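Local structure of sugar-binding transport ATP-binding protein (Pyrococcus horikoshii, 1V43) at residues A26-K35 with R211-L220; D82-Q90 with P160-N171. The protein probably binds and hydrolyses ATP as the nucleotide-binding subunit of an ABC transporter that takes up sugars. All coordinates share one frame; numbering follows the deposited sequence.

Contact 1: A26-K35 with R211-L220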
# COMPACT_ATOMS: atom_id res chain seq x y z
N ALA A 26 5.42 -18.73 -22.40
CA ALA A 26 5.58 -18.05 -21.11
C ALA A 26 6.61 -16.93 -21.17
O ALA A 26 6.47 -15.92 -20.50
CB ALA A 26 5.96 -19.05 -20.03
N VAL A 27 7.65 -17.13 -21.98
CA VAL A 27 8.70 -16.13 -22.15
C VAL A 27 9.02 -16.05 -23.64
O VAL A 27 9.48 -17.02 -24.24
CB VAL A 27 9.97 -16.51 -21.36
CG1 VAL A 27 11.09 -15.52 -21.67
CG2 VAL A 27 9.68 -16.51 -19.86
N ASN A 28 8.78 -14.89 -24.24
CA ASN A 28 8.96 -14.73 -25.67
C ASN A 28 10.18 -13.94 -26.13
O ASN A 28 10.16 -12.71 -26.10
CB ASN A 28 7.71 -14.07 -26.26
CG ASN A 28 7.58 -14.29 -27.76
OD1 ASN A 28 8.56 -14.29 -28.50
ND2 ASN A 28 6.34 -14.45 -28.22
N LYS A 29 11.21 -14.66 -26.58
CA LYS A 29 12.44 -14.05 -27.08
C LYS A 29 13.00 -12.91 -26.23
O LYS A 29 13.22 -11.80 -26.70
CB LYS A 29 12.24 -13.55 -28.53
CG LYS A 29 12.01 -14.67 -29.54
CD LYS A 29 12.01 -14.14 -30.97
CE LYS A 29 11.88 -15.27 -31.99
NZ LYS A 29 11.83 -14.75 -33.39
N LEU A 30 13.24 -13.22 -24.96
CA LEU A 30 13.78 -12.25 -24.04
C LEU A 30 15.26 -11.99 -24.33
O LEU A 30 16.05 -12.92 -24.49
CB LEU A 30 13.61 -12.77 -22.60
CG LEU A 30 14.05 -11.89 -21.44
CD1 LEU A 30 13.24 -10.61 -21.43
CD2 LEU A 30 13.86 -12.63 -20.12
N ASN A 31 15.62 -10.72 -24.44
CA ASN A 31 17.00 -10.33 -24.67
C ASN A 31 17.35 -9.35 -23.55
O ASN A 31 16.75 -8.29 -23.41
CB ASN A 31 17.15 -9.70 -26.05
CG ASN A 31 17.18 -10.76 -27.14
OD1 ASN A 31 16.21 -10.95 -27.88
ND2 ASN A 31 18.30 -11.48 -27.24
N LEU A 32 18.32 -9.75 -22.74
CA LEU A 32 18.69 -8.94 -21.59
C LEU A 32 20.16 -9.07 -21.21
O LEU A 32 20.68 -10.18 -21.13
CB LEU A 32 17.86 -9.38 -20.39
CG LEU A 32 17.00 -8.40 -19.61
CD1 LEU A 32 16.40 -9.10 -18.39
CD2 LEU A 32 17.86 -7.23 -19.19
N THR A 33 20.80 -7.94 -20.96
CA THR A 33 22.18 -7.95 -20.51
C THR A 33 22.19 -7.35 -19.10
O THR A 33 22.07 -6.14 -18.93
CB THR A 33 23.09 -7.13 -21.44
OG1 THR A 33 23.07 -7.70 -22.75
CG2 THR A 33 24.51 -7.14 -20.94
N ILE A 34 22.30 -8.22 -18.11
CA ILE A 34 22.33 -7.84 -16.70
C ILE A 34 23.76 -7.51 -16.29
O ILE A 34 24.61 -8.38 -16.25
CB ILE A 34 21.76 -8.99 -15.85
CG1 ILE A 34 20.32 -9.24 -16.30
CG2 ILE A 34 21.77 -8.62 -14.39
CD1 ILE A 34 19.77 -10.56 -15.95
N LYS A 35 24.02 -6.24 -15.98
CA LYS A 35 25.37 -5.80 -15.64
C LYS A 35 25.98 -6.42 -14.39
O LYS A 35 25.28 -6.69 -13.41
CB LYS A 35 25.43 -4.27 -15.59
CG LYS A 35 24.97 -3.62 -16.92
CD LYS A 35 25.03 -2.10 -16.93
CE LYS A 35 24.29 -1.52 -18.15
NZ LYS A 35 24.37 -0.03 -18.21
N ARG A 211 18.06 -1.08 -11.68
CA ARG A 211 17.31 -1.06 -12.91
C ARG A 211 16.12 -1.97 -12.72
O ARG A 211 16.14 -2.88 -11.89
CB ARG A 211 18.16 -1.51 -14.09
CG ARG A 211 19.14 -0.44 -14.60
CD ARG A 211 19.55 -0.74 -16.04
NE ARG A 211 20.17 -2.06 -16.18
CZ ARG A 211 20.33 -2.68 -17.34
NH1 ARG A 211 20.91 -3.88 -17.39
NH2 ARG A 211 19.89 -2.12 -18.46
N ILE A 212 15.08 -1.71 -13.49
CA ILE A 212 13.86 -2.48 -13.42
C ILE A 212 13.51 -2.92 -14.83
O ILE A 212 13.59 -2.13 -15.78
CB ILE A 212 12.69 -1.59 -12.86
CG1 ILE A 212 12.96 -1.14 -11.43
CG2 ILE A 212 11.40 -2.36 -12.90
CD1 ILE A 212 11.87 -0.21 -10.88
N ALA A 213 13.13 -4.18 -14.97
CA ALA A 213 12.72 -4.72 -16.26
C ALA A 213 11.24 -5.08 -16.12
O ALA A 213 10.90 -6.05 -15.46
CB ALA A 213 13.54 -5.96 -16.58
N VAL A 214 10.38 -4.28 -16.74
CA VAL A 214 8.94 -4.52 -16.68
C VAL A 214 8.54 -5.57 -17.72
O VAL A 214 8.92 -5.48 -18.88
CB VAL A 214 8.17 -3.21 -16.96
CG1 VAL A 214 6.69 -3.40 -16.67
CG2 VAL A 214 8.76 -2.09 -16.14
N MET A 215 7.78 -6.56 -17.28
CA MET A 215 7.35 -7.64 -18.16
C MET A 215 5.84 -7.80 -18.14
O MET A 215 5.19 -7.54 -17.14
CB MET A 215 8.01 -8.96 -17.75
CG MET A 215 9.51 -9.03 -17.99
SD MET A 215 10.18 -10.62 -17.48
CE MET A 215 9.60 -11.68 -18.87
N ASN A 216 5.30 -8.24 -19.27
CA ASN A 216 3.86 -8.48 -19.44
C ASN A 216 3.70 -9.49 -20.57
O ASN A 216 4.29 -9.32 -21.65
CB ASN A 216 3.13 -7.17 -19.80
CG ASN A 216 1.63 -7.37 -19.95
OD1 ASN A 216 0.95 -7.76 -19.01
ND2 ASN A 216 1.11 -7.08 -21.14
N ARG A 217 2.94 -10.55 -20.32
CA ARG A 217 2.69 -11.60 -21.31
C ARG A 217 3.97 -12.13 -21.97
O ARG A 217 4.06 -12.20 -23.20
CB ARG A 217 1.71 -11.11 -22.38
CG ARG A 217 0.33 -10.81 -21.81
CD ARG A 217 -0.74 -10.59 -22.88
NE ARG A 217 -0.78 -9.22 -23.38
CZ ARG A 217 -1.85 -8.68 -23.95
NH1 ARG A 217 -2.96 -9.39 -24.09
NH2 ARG A 217 -1.82 -7.42 -24.38
N GLY A 218 4.95 -12.47 -21.15
CA GLY A 218 6.20 -13.01 -21.64
C GLY A 218 7.16 -12.09 -22.37
O GLY A 218 8.23 -12.54 -22.81
N GLN A 219 6.83 -10.81 -22.51
CA GLN A 219 7.72 -9.89 -23.20
C GLN A 219 8.33 -8.82 -22.32
O GLN A 219 7.72 -8.37 -21.35
CB GLN A 219 7.00 -9.18 -24.34
CG GLN A 219 6.51 -10.07 -25.47
CD GLN A 219 6.59 -9.36 -26.81
OE1 GLN A 219 7.67 -9.18 -27.36
NE2 GLN A 219 5.44 -8.93 -27.33
N LEU A 220 9.54 -8.42 -22.67
CA LEU A 220 10.23 -7.36 -21.95
C LEU A 220 9.71 -6.05 -22.53
O LEU A 220 10.02 -5.70 -23.67
CB LEU A 220 11.73 -7.43 -22.19
CG LEU A 220 12.52 -6.25 -21.62
CD1 LEU A 220 12.33 -6.17 -20.10
CD2 LEU A 220 14.00 -6.42 -21.97
O HOH W 1 10.74 -10.15 -24.64
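Gly218, the second inner residue of a type I' turn from Asn216 to Gln219, is pushed against Ala26 to Asn28, where no side chain stands between the two backbones: its CA lies 3.1 Å from Ala26 O. Asn28 N then donates to Gly218 O over 2.8 Å, almost straight at 168°, with the donor tilted 33° out of the carbonyl plane. The carbonyl of the same Asn28 is joined through a water to Leu220 N. Leu30 and Leu220 close the apolar middle, crossing at about a right angle, with Leu30 CD1 3.6 Å from Leu220 CB; chi1 (-177°) swings CG of Leu30 away from its backbone N, and the turn at chi2 then brings CD1 to Leu220. At the far end Arg211, bent at chi3, brings NH1 to Thr33 O at 3.0 Å, the acceptor in the guanidinium plane, while Lys35 CE lies over one guanidinium face. Glu38 forms a salt bridge with the same NH1 and also accepts the Lys35 backbone N-H, which would ease the closeness of the two basic side chains. An edge strand of the antiparallel sheet is thus fastened to the 211-224 hairpin of the mixed sheet by polar bonds at both ends, with leucines between.

Contact 2: D82-Q90 with P160-N171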
# COMPACT_ATOMS: atom_id res chain seq x y z
N ASP A 82 26.29 -26.33 -10.69
CA ASP A 82 27.53 -25.88 -11.33
C ASP A 82 27.52 -24.45 -11.82
O ASP A 82 28.51 -23.97 -12.38
CB ASP A 82 27.89 -26.82 -12.48
CG ASP A 82 28.19 -28.23 -12.00
OD1 ASP A 82 29.14 -28.40 -11.20
OD2 ASP A 82 27.47 -29.17 -12.41
N ARG A 83 26.41 -23.75 -11.59
CA ARG A 83 26.26 -22.36 -12.01
C ARG A 83 26.68 -21.35 -10.93
O ARG A 83 26.78 -20.15 -11.21
CB ARG A 83 24.81 -22.08 -12.42
CG ARG A 83 24.30 -22.93 -13.58
CD ARG A 83 22.92 -22.50 -14.03
NE ARG A 83 22.36 -23.42 -15.00
CZ ARG A 83 21.42 -23.11 -15.89
NH1 ARG A 83 20.92 -21.88 -15.96
NH2 ARG A 83 20.96 -24.05 -16.71
N ASN A 84 26.93 -21.82 -9.71
CA ASN A 84 27.33 -20.92 -8.62
C ASN A 84 26.27 -19.86 -8.33
O ASN A 84 26.55 -18.66 -8.38
CB ASN A 84 28.63 -20.20 -8.96
CG ASN A 84 29.81 -21.14 -8.99
OD1 ASN A 84 29.94 -22.01 -8.12
ND2 ASN A 84 30.69 -20.98 -9.98
N ILE A 85 25.07 -20.31 -8.02
CA ILE A 85 23.95 -19.42 -7.72
C ILE A 85 23.36 -19.79 -6.38
O ILE A 85 23.60 -20.88 -5.87
CB ILE A 85 22.82 -19.58 -8.76
CG1 ILE A 85 22.43 -21.07 -8.82
CG2 ILE A 85 23.27 -19.09 -10.13
CD1 ILE A 85 21.01 -21.34 -9.26
N SER A 86 22.57 -18.88 -5.83
CA SER A 86 21.87 -19.12 -4.58
C SER A 86 20.51 -18.46 -4.79
O SER A 86 20.38 -17.36 -5.33
CB SER A 86 22.62 -18.53 -3.37
OG SER A 86 22.84 -17.15 -3.51
N MET A 87 19.48 -19.17 -4.37
CA MET A 87 18.12 -18.70 -4.55
C MET A 87 17.47 -18.41 -3.21
O MET A 87 17.63 -19.17 -2.26
CB MET A 87 17.33 -19.76 -5.30
CG MET A 87 15.84 -19.52 -5.39
SD MET A 87 15.33 -18.93 -7.02
CE MET A 87 15.37 -17.22 -6.73
N VAL A 88 16.77 -17.29 -3.13
CA VAL A 88 16.05 -16.95 -1.91
C VAL A 88 14.59 -16.92 -2.33
O VAL A 88 14.27 -16.37 -3.36
CB VAL A 88 16.44 -15.55 -1.37
CG1 VAL A 88 15.66 -15.25 -0.10
CG2 VAL A 88 17.93 -15.47 -1.11
N PHE A 89 13.71 -17.53 -1.54
CA PHE A 89 12.29 -17.48 -1.90
C PHE A 89 11.38 -17.57 -0.69
O PHE A 89 11.85 -17.81 0.42
CB PHE A 89 11.95 -18.58 -2.92
CG PHE A 89 12.31 -19.98 -2.49
CD1 PHE A 89 11.46 -20.71 -1.66
CD2 PHE A 89 13.47 -20.59 -2.96
CE1 PHE A 89 11.77 -22.03 -1.30
CE2 PHE A 89 13.79 -21.90 -2.61
CZ PHE A 89 12.94 -22.62 -1.78
N GLN A 90 10.08 -17.35 -0.93
CA GLN A 90 9.03 -17.38 0.10
C GLN A 90 8.72 -16.02 0.68
O GLN A 90 7.57 -15.74 1.03
CB GLN A 90 9.37 -18.32 1.24
CG GLN A 90 9.24 -19.79 0.91
CD GLN A 90 9.70 -20.65 2.06
OE1 GLN A 90 9.24 -20.48 3.19
NE2 GLN A 90 10.60 -21.59 1.78
N PRO A 160 27.79 -16.88 -4.04
CA PRO A 160 27.30 -17.13 -5.39
C PRO A 160 27.78 -16.07 -6.36
O PRO A 160 28.07 -14.95 -5.96
CB PRO A 160 25.79 -17.07 -5.21
CG PRO A 160 25.66 -15.90 -4.27
CD PRO A 160 26.76 -16.17 -3.24
N ASP A 161 27.88 -16.44 -7.64
CA ASP A 161 28.28 -15.48 -8.66
C ASP A 161 27.04 -14.72 -9.06
O ASP A 161 27.11 -13.62 -9.59
CB ASP A 161 28.86 -16.19 -9.90
CG ASP A 161 30.23 -16.77 -9.65
OD1 ASP A 161 31.00 -16.15 -8.88
OD2 ASP A 161 30.55 -17.83 -10.23
N VAL A 162 25.88 -15.31 -8.80
CA VAL A 162 24.60 -14.68 -9.12
C VAL A 162 23.61 -15.01 -8.01
O VAL A 162 23.42 -16.17 -7.63
CB VAL A 162 24.05 -15.19 -10.47
CG1 VAL A 162 22.75 -14.50 -10.78
CG2 VAL A 162 25.07 -14.92 -11.60
N LEU A 163 22.99 -13.96 -7.48
CA LEU A 163 22.02 -14.10 -6.40
C LEU A 163 20.64 -13.96 -7.02
O LEU A 163 20.37 -13.02 -7.76
CB LEU A 163 22.27 -13.00 -5.36
CG LEU A 163 21.42 -13.01 -4.10
CD1 LEU A 163 21.60 -14.35 -3.39
CD2 LEU A 163 21.86 -11.86 -3.18
N LEU A 164 19.77 -14.92 -6.73
CA LEU A 164 18.44 -14.93 -7.30
C LEU A 164 17.39 -14.92 -6.20
O LEU A 164 17.44 -15.73 -5.28
CB LEU A 164 18.26 -16.19 -8.17
CG LEU A 164 19.29 -16.49 -9.25
CD1 LEU A 164 18.99 -17.85 -9.89
CD2 LEU A 164 19.28 -15.38 -10.31
N MET A 165 16.43 -14.01 -6.31
CA MET A 165 15.39 -13.93 -5.29
C MET A 165 14.02 -13.83 -5.91
O MET A 165 13.79 -12.99 -6.80
CB MET A 165 15.62 -12.73 -4.36
CG MET A 165 17.03 -12.64 -3.79
SD MET A 165 17.06 -11.55 -2.35
CE MET A 165 18.77 -11.15 -2.22
N ASP A 166 13.10 -14.67 -5.44
CA ASP A 166 11.73 -14.69 -5.94
C ASP A 166 10.77 -14.26 -4.83
O ASP A 166 10.52 -15.02 -3.89
CB ASP A 166 11.36 -16.10 -6.41
CG ASP A 166 10.09 -16.12 -7.26
OD1 ASP A 166 9.15 -15.36 -6.94
OD2 ASP A 166 10.03 -16.90 -8.24
N GLU A 167 10.25 -13.03 -4.95
CA GLU A 167 9.30 -12.47 -3.99
C GLU A 167 9.59 -12.99 -2.58
O GLU A 167 8.73 -13.56 -1.92
CB GLU A 167 7.88 -12.89 -4.42
CG GLU A 167 6.75 -12.02 -3.92
CD GLU A 167 6.62 -10.71 -4.69
OE1 GLU A 167 7.04 -9.66 -4.17
OE2 GLU A 167 6.10 -10.74 -5.83
N PRO A 168 10.81 -12.76 -2.09
CA PRO A 168 11.28 -13.20 -0.77
C PRO A 168 10.57 -12.57 0.41
O PRO A 168 10.64 -13.08 1.52
CB PRO A 168 12.77 -12.81 -0.76
CG PRO A 168 13.05 -12.32 -2.17
CD PRO A 168 11.75 -11.79 -2.65
N LEU A 169 9.89 -11.46 0.17
CA LEU A 169 9.24 -10.73 1.24
C LEU A 169 7.71 -10.69 1.24
O LEU A 169 7.12 -9.93 2.00
CB LEU A 169 9.77 -9.29 1.22
CG LEU A 169 11.12 -8.89 1.84
CD1 LEU A 169 12.08 -10.05 2.01
CD2 LEU A 169 11.71 -7.81 0.98
N SER A 170 7.08 -11.49 0.38
CA SER A 170 5.62 -11.49 0.26
C SER A 170 4.80 -11.64 1.54
O SER A 170 3.70 -11.08 1.64
CB SER A 170 5.18 -12.55 -0.76
OG SER A 170 5.55 -13.86 -0.34
N ASN A 171 5.30 -12.38 2.52
CA ASN A 171 4.56 -12.59 3.76
C ASN A 171 5.18 -11.92 4.99
O ASN A 171 5.53 -12.59 5.96
CB ASN A 171 4.41 -14.10 4.03
CG ASN A 171 4.01 -14.88 2.79
OD1 ASN A 171 2.96 -14.64 2.20
ND2 ASN A 171 4.85 -15.84 2.40
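Val88 and Met165 lie side by side on one face of a parallel strand pair, Val88 CB 3.8 Å from Met165 CG. Val88 CG1, anti to its N (chi1 -180°), reaches Pro168 CB at 3.8 Å, and Ile184 of helix 174-191 backs Met165. On the opposite face Ile85 CD1 meets Leu164 CD1 at 4.1 Å, while Met87, folded at chi2 and chi3, crosses Leu164 at about a right angle; Leu54 and Ile57 of helix 50-58 pack on this side. Between the faces runs the backbone ladder. After a weak rung from Ser86 N to Val162 O, Leu164 N bonds to Ser86 O at 2.9 Å, Val88 N to Leu164 O at 2.7 Å, and Asp166 N to Val88 O at 2.9 Å, each donor nearly in line with its carbonyl. Before the strands, Asn84 O takes the Asp161 N-H at 2.7 Å and, weakly, that of Val162; Asn84 ND2 adds a weak bond to Asp161 OD2, the two planes almost perpendicular. Beyond them, Ser170 OG donates weakly to Gln90 O. Val162 to Asp166 fit the Walker B pattern of ABC ATPases, Asp166 beside the ATP-binding Thr51; Glu167 follows directly, held by Thr199 and the His200 N-H. The short bonds from Ser86 O to Asp166 N and apolar packing on both faces imply a firm join leading to these acidic residues, while the single weak bond at Gln90 leaves that end less tightly joined.

From the N terminus, 26-35 comes first, followed by strand 39-43, the P-loop and helix 50-58. Then 82-90 opens contact 2, which 160-171 closes after an excursion with helices 100-105, 115-128 and 147-156 but no strand. Helix 174-191, strand 194-199 and helix 202-208 follow before 211-220 returns to 26-35, so the loop of contact 2 is nested inside that of contact 1. The two sit toward opposite edges of the six-stranded mixed sheet, their centres about 18 Å apart: contact 2 pairs its outermost strand 85-89 with a neighbour, and contact 1 joins its other border to the antiparallel sheet. Helix 50-58 touches both, through Val27 and Leu30 in one and Met87, Leu164 and Asp166 in the other.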